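Local atomic coordinates of SVP1-like protein 2 (Kluyveromyces lactis, PDB entry 4V16), a protein that probably binds phosphoinositides through its beta-propeller and so associates with membranes, as a WD repeat PROPPIN protein with a role in protein transport. Residues H79-D83 with V84-D88; R60-R64 with T65-A69. All coordinates share one frame; numbering follows the deposited sequence.

The chain builds this blade of the seven-bladed propeller strand by strand, in sequence order, and the two interactions mark successive turns. Interaction 2 comes first: residues 60-64 run out of strand 59-61, turn, and return as 65-69 into strand 67-72. Strand 77-82 then lies beside 67-72, and interaction 1 closes the next hairpin on the same end of the sheet, where 79-83 turns into 84-88 and strand 87-93. The two are in series, neither nesting nor crossing. Between them Trp81 N lies 2.6 Å from Ile68 O, a probable hydrogen bond, and Asn66 reaches from the first turn to the second, joining the hairpins at their inner strands; turns and bonds together connect all four.

Interaction 1: H79-D83 with V84-D88; sequences HIWDD and VKKQD
Asp82 organises the tight turn between strands 77-82 and 87-93 with backbone and carboxylate. Its N gives a nearly straight bond to Gln87 O (2.8 Å, 171°). With CG anti to the backbone N (chi1 -168°), the carboxylate folds over the turn, where OD1 accepts from Val84 N at 3.1 Å, an Asx turn, and from Lys85 N at 3.2 Å. The first donor sits on the anti side, the second well above the carboxylate plane. Asn66 also bonds to OD1, and OD2 has a long salt bridge to Lys85 NZ (3.9 Å).

Opposite Asp82 stand two residues, Lys86 and Gln87, making a G1 beta bulge; both N-H groups bond only weakly to Asp82 O. The bent Lys86 chain brings NZ to Asp83 O (3.0 Å) and into a salt bridge with Asp83 OD1 (3.5 Å). The Trp81 ring lays one face against the Lys86-Gln87 peptide, while Asp88 OD1 lies at its edge beside CE3. His79 ND1 reaches Asp88 OD2 in a weak bond of 3.4 Å, ring and carboxylate planes 43° apart.

Three donors on OD1 together with Lys85 probably keep the Asp82 carboxylate ionised and its rotation fixed where the chain reverses.

Interaction 2: R60-R64 with T65-A69; sequences RMLHR and TNYIA
Leu62 and Thr65 meet in the first beta hairpin of a propeller blade, a local contact in which strand 59-61 turns back as strand 67-72. Two antiparallel pairs define the register. Arg60 and Ala69 form the hydrogen-bonded pair, with Arg60 N to Ala69 O at 2.7 Å and Ala69 N to Arg60 O at 3.1 Å. Met61 and Ile68 make the non-hydrogen-bonded pair, and their side chains share the sheet face that packs against strands 28-32 and 36-41 of the preceding blade. On the other face, Arg60 carries its guanidinium away from the hairpin to a salt bridge with Asp19, while Ala69 rests against Leu103 of the next blade.

Beyond the paired residues, Leu62 N still bonds to Tyr67 O at 3.2 Å. Leu62 CD2 then packs 4.0 Å from Tyr67 CD2, the two side chains running side by side in the same direction; the methyl meets the ring obliquely. Asn66 OD1 lies over the centre of one face of that ring.

At the reversal, Leu62 O takes two bonds, from Thr65 N and from the Thr65 hydroxyl. Chi1 of 72° sets OG1 between the threonine's backbone N and carbonyl carbon, where it can serve both sides of the turn: it donates to Leu62 O at 2.9 Å and, as an ST turn, accepts from Tyr67 N at 3.1 Å.

Interaction 1: H79-D83 with V84-D88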
loop_
_atom_site.group_PDB
_atom_site.type_symbol
_atom_site.label_atom_id
_atom_site.label_comp_id
_atom_site.label_asym_id
_atom_site.label_seq_id
_atom_site.Cartn_x
_atom_site.Cartn_y
_atom_site.Cartn_z
ATOM N N HIS A 79 16.417 -5.030 -9.409
ATOM C CA HIS A 79 16.314 -5.051 -10.864
ATOM C C HIS A 79 15.195 -4.141 -11.356
ATOM O O HIS A 79 14.188 -3.965 -10.675
ATOM C CB HIS A 79 16.061 -6.474 -11.367
ATOM C CG HIS A 79 17.127 -7.452 -10.988
ATOM N ND1 HIS A 79 18.067 -7.913 -11.886
ATOM C CD2 HIS A 79 17.400 -8.063 -9.812
ATOM C CE1 HIS A 79 18.873 -8.763 -11.277
ATOM N NE2 HIS A 79 18.491 -8.873 -10.017
ATOM N N ILE A 80 15.390 -3.563 -12.539
ATOM C CA ILE A 80 14.315 -2.899 -13.265
ATOM C C ILE A 80 14.080 -3.681 -14.554
ATOM O O ILE A 80 14.839 -3.562 -15.516
ATOM C CB ILE A 80 14.635 -1.426 -13.583
ATOM C CG1 ILE A 80 14.960 -0.651 -12.302
ATOM C CG2 ILE A 80 13.466 -0.774 -14.310
ATOM C CD1 ILE A 80 13.820 -0.581 -11.305
ATOM N N TRP A 81 13.024 -4.484 -14.551
ATOM C CA TRP A 81 12.746 -5.428 -15.627
ATOM C C TRP A 81 11.850 -4.810 -16.700
ATOM O O TRP A 81 10.846 -4.169 -16.392
ATOM C CB TRP A 81 12.097 -6.685 -15.038
ATOM C CG TRP A 81 11.744 -7.764 -16.024
ATOM C CD1 TRP A 81 10.520 -7.997 -16.583
ATOM C CD2 TRP A 81 12.620 -8.771 -16.541
ATOM N NE1 TRP A 81 10.583 -9.083 -17.423
ATOM C CE2 TRP A 81 11.861 -9.576 -17.416
ATOM C CE3 TRP A 81 13.973 -9.069 -16.355
ATOM C CZ2 TRP A 81 12.410 -10.657 -18.102
ATOM C CZ3 TRP A 81 14.518 -10.143 -17.038
ATOM C CH2 TRP A 81 13.737 -10.923 -17.901
ATOM N N ASP A 82 12.235 -4.994 -17.960
ATOM C CA ASP A 82 11.426 -4.550 -19.087
ATOM C C ASP A 82 10.537 -5.705 -19.537
ATOM O O ASP A 82 11.025 -6.775 -19.900
ATOM C CB ASP A 82 12.315 -4.064 -20.233
ATOM C CG ASP A 82 11.538 -3.322 -21.308
ATOM O OD1 ASP A 82 10.403 -3.733 -21.620
ATOM O OD2 ASP A 82 12.064 -2.321 -21.838
ATOM N N ASP A 83 9.230 -5.473 -19.519
ATOM C CA ASP A 83 8.253 -6.540 -19.705
ATOM C C ASP A 83 8.087 -6.961 -21.168
ATOM O O ASP A 83 7.605 -8.061 -21.445
ATOM C CB ASP A 83 6.900 -6.099 -19.133
ATOM C CG ASP A 83 5.914 -7.241 -19.014
ATOM O OD1 ASP A 83 6.354 -8.409 -18.965
ATOM O OD2 ASP A 83 4.695 -6.967 -18.958
ATOM N N VAL A 84 8.476 -6.092 -22.098
ATOM C CA VAL A 84 8.356 -6.403 -23.521
ATOM C C VAL A 84 9.704 -6.856 -24.079
ATOM O O VAL A 84 9.766 -7.794 -24.877
ATOM C CB VAL A 84 7.819 -5.192 -24.335
ATOM C CG1 VAL A 84 8.672 -3.953 -24.137
ATOM C CG2 VAL A 84 7.718 -5.541 -25.811
ATOM N N LYS A 85 10.778 -6.195 -23.656
ATOM C CA LYS A 85 12.126 -6.616 -24.025
ATOM C C LYS A 85 12.483 -7.926 -23.329
ATOM O O LYS A 85 13.339 -8.676 -23.801
ATOM C CB LYS A 85 13.157 -5.547 -23.660
ATOM C CG LYS A 85 13.239 -4.360 -24.607
ATOM C CD LYS A 85 14.457 -3.502 -24.264
ATOM C CE LYS A 85 14.703 -2.409 -25.289
ATOM N NZ LYS A 85 13.730 -1.289 -25.176
ATOM N N LYS A 86 11.822 -8.189 -22.203
ATOM C CA LYS A 86 12.049 -9.409 -21.438
ATOM C C LYS A 86 13.502 -9.470 -20.940
ATOM O O LYS A 86 14.153 -10.515 -20.988
ATOM C CB LYS A 86 11.690 -10.634 -22.295
ATOM C CG LYS A 86 10.543 -11.468 -21.751
ATOM C CD LYS A 86 9.225 -10.720 -21.842
ATOM C CE LYS A 86 8.045 -11.653 -21.617
ATOM N NZ LYS A 86 6.768 -10.921 -21.392
ATOM N N GLN A 87 14.000 -8.339 -20.445
ATOM C CA GLN A 87 15.360 -8.263 -19.920
ATOM C C GLN A 87 15.510 -7.144 -18.891
ATOM O O GLN A 87 14.622 -6.306 -18.733
ATOM C CB GLN A 87 16.361 -8.047 -21.057
ATOM C CG GLN A 87 16.321 -6.655 -21.666
ATOM C CD GLN A 87 17.365 -6.469 -22.746
ATOM O OE1 GLN A 87 18.049 -7.416 -23.135
ATOM N NE2 GLN A 87 17.498 -5.241 -23.234
ATOM N N ASP A 88 16.647 -7.131 -18.202
ATOM C CA ASP A 88 16.943 -6.087 -17.231
ATOM C C ASP A 88 17.264 -4.774 -17.934
ATOM O O ASP A 88 17.887 -4.765 -18.995
ATOM C CB ASP A 88 18.121 -6.489 -16.336
ATOM C CG ASP A 88 17.819 -7.700 -15.472
ATOM O OD1 ASP A 88 16.650 -7.873 -15.066
ATOM O OD2 ASP A 88 18.758 -8.476 -15.189
#

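Interaction 2: R60-R64 with T65-A69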
loop_
_atom_site.group_PDB
_atom_site.type_symbol
_atom_site.label_atom_id
_atom_site.label_comp_id
_atom_site.label_asym_id
_atom_site.label_seq_id
_atom_site.Cartn_x
_atom_site.Cartn_y
_atom_site.Cartn_z
ATOM N N ARG A 60 7.379 -4.773 -7.384
ATOM C CA ARG A 60 6.487 -3.643 -7.592
ATOM C C ARG A 60 6.268 -3.412 -9.076
ATOM O O ARG A 60 6.978 -3.967 -9.916
ATOM C CB ARG A 60 7.052 -2.380 -6.942
ATOM C CG ARG A 60 7.133 -2.436 -5.428
ATOM C CD ARG A 60 5.755 -2.451 -4.795
ATOM N NE ARG A 60 5.833 -2.489 -3.339
ATOM C CZ ARG A 60 5.956 -3.600 -2.619
ATOM N NH1 ARG A 60 6.016 -4.786 -3.213
ATOM N NH2 ARG A 60 6.019 -3.526 -1.298
ATOM N N MET A 61 5.290 -2.570 -9.384
ATOM C CA MET A 61 4.841 -2.359 -10.750
ATOM C C MET A 61 4.555 -0.879 -10.978
ATOM O O MET A 61 4.034 -0.199 -10.091
ATOM C CB MET A 61 3.594 -3.202 -11.014
ATOM C CG MET A 61 3.037 -3.115 -12.414
ATOM S SD MET A 61 1.524 -4.088 -12.553
ATOM C CE MET A 61 1.178 -3.928 -14.304
ATOM N N LEU A 62 4.905 -0.381 -12.161
ATOM C CA LEU A 62 4.674 1.021 -12.500
ATOM C C LEU A 62 3.412 1.196 -13.338
ATOM O O LEU A 62 3.436 1.005 -14.555
ATOM C CB LEU A 62 5.876 1.599 -13.250
ATOM C CG LEU A 62 5.756 3.070 -13.668
ATOM C CD1 LEU A 62 5.444 3.969 -12.473
ATOM C CD2 LEU A 62 7.034 3.530 -14.357
ATOM N N HIS A 63 2.319 1.565 -12.674
ATOM C CA HIS A 63 1.044 1.822 -13.337
ATOM C C HIS A 63 0.620 0.614 -14.174
ATOM O O HIS A 63 0.532 -0.498 -13.650
ATOM C CB HIS A 63 1.141 3.089 -14.192
ATOM C CG HIS A 63 1.547 4.305 -13.415
ATOM N ND1 HIS A 63 0.848 4.750 -12.317
ATOM C CD2 HIS A 63 2.580 5.163 -13.581
ATOM C CE1 HIS A 63 1.433 5.834 -11.835
ATOM N NE2 HIS A 63 2.486 6.105 -12.583
ATOM N N ARG A 64 0.353 0.828 -15.461
ATOM C CA ARG A 64 0.032 -0.267 -16.370
ATOM C C ARG A 64 1.035 -0.322 -17.521
ATOM O O ARG A 64 0.699 -0.712 -18.641
ATOM C CB ARG A 64 -1.393 -0.119 -16.904
ATOM C CG ARG A 64 -2.457 -0.402 -15.865
ATOM C CD ARG A 64 -3.844 -0.413 -16.474
ATOM N NE ARG A 64 -4.712 -1.376 -15.797
ATOM C CZ ARG A 64 -5.008 -2.593 -16.250
ATOM N NH1 ARG A 64 -4.525 -3.032 -17.407
ATOM N NH2 ARG A 64 -5.805 -3.378 -15.543
ATOM N N THR A 65 2.272 0.066 -17.233
ATOM C CA THR A 65 3.328 0.065 -18.236
ATOM C C THR A 65 4.057 -1.269 -18.235
ATOM O O THR A 65 3.635 -2.218 -17.578
ATOM C CB THR A 65 4.350 1.191 -17.994
ATOM O OG1 THR A 65 5.150 0.878 -16.847
ATOM C CG2 THR A 65 3.646 2.521 -17.777
ATOM N N ASN A 66 5.158 -1.326 -18.975
ATOM C CA ASN A 66 5.970 -2.531 -19.073
ATOM C C ASN A 66 7.115 -2.533 -18.062
ATOM O O ASN A 66 7.983 -3.406 -18.098
ATOM C CB ASN A 66 6.530 -2.670 -20.491
ATOM C CG ASN A 66 7.247 -1.414 -20.962
ATOM O OD1 ASN A 66 6.748 -0.300 -20.797
ATOM N ND2 ASN A 66 8.428 -1.590 -21.542
ATOM N N TYR A 67 7.107 -1.557 -17.158
ATOM C CA TYR A 67 8.220 -1.361 -16.233
ATOM C C TYR A 67 7.960 -2.017 -14.881
ATOM O O TYR A 67 7.091 -1.587 -14.122
ATOM C CB TYR A 67 8.493 0.134 -16.063
ATOM C CG TYR A 67 8.991 0.792 -17.331
ATOM C CD1 TYR A 67 10.036 0.237 -18.059
ATOM C CD2 TYR A 67 8.406 1.957 -17.812
ATOM C CE1 TYR A 67 10.494 0.826 -19.219
ATOM C CE2 TYR A 67 8.857 2.554 -18.977
ATOM C CZ TYR A 67 9.903 1.982 -19.676
ATOM O OH TYR A 67 10.363 2.565 -20.835
ATOM N N ILE A 68 8.735 -3.059 -14.598
ATOM C CA ILE A 68 8.600 -3.840 -13.376
ATOM C C ILE A 68 9.891 -3.763 -12.567
ATOM O O ILE A 68 10.985 -3.787 -13.129
ATOM C CB ILE A 68 8.273 -5.313 -13.692
ATOM C CG1 ILE A 68 6.964 -5.403 -14.482
ATOM C CG2 ILE A 68 8.179 -6.136 -12.408
ATOM C CD1 ILE A 68 6.708 -6.762 -15.092
ATOM N N ALA A 69 9.755 -3.665 -11.247
ATOM C CA ALA A 69 10.906 -3.641 -10.350
ATOM C C ALA A 69 10.778 -4.736 -9.304
ATOM O O ALA A 69 9.768 -4.815 -8.603
ATOM C CB ALA A 69 11.032 -2.284 -9.677
#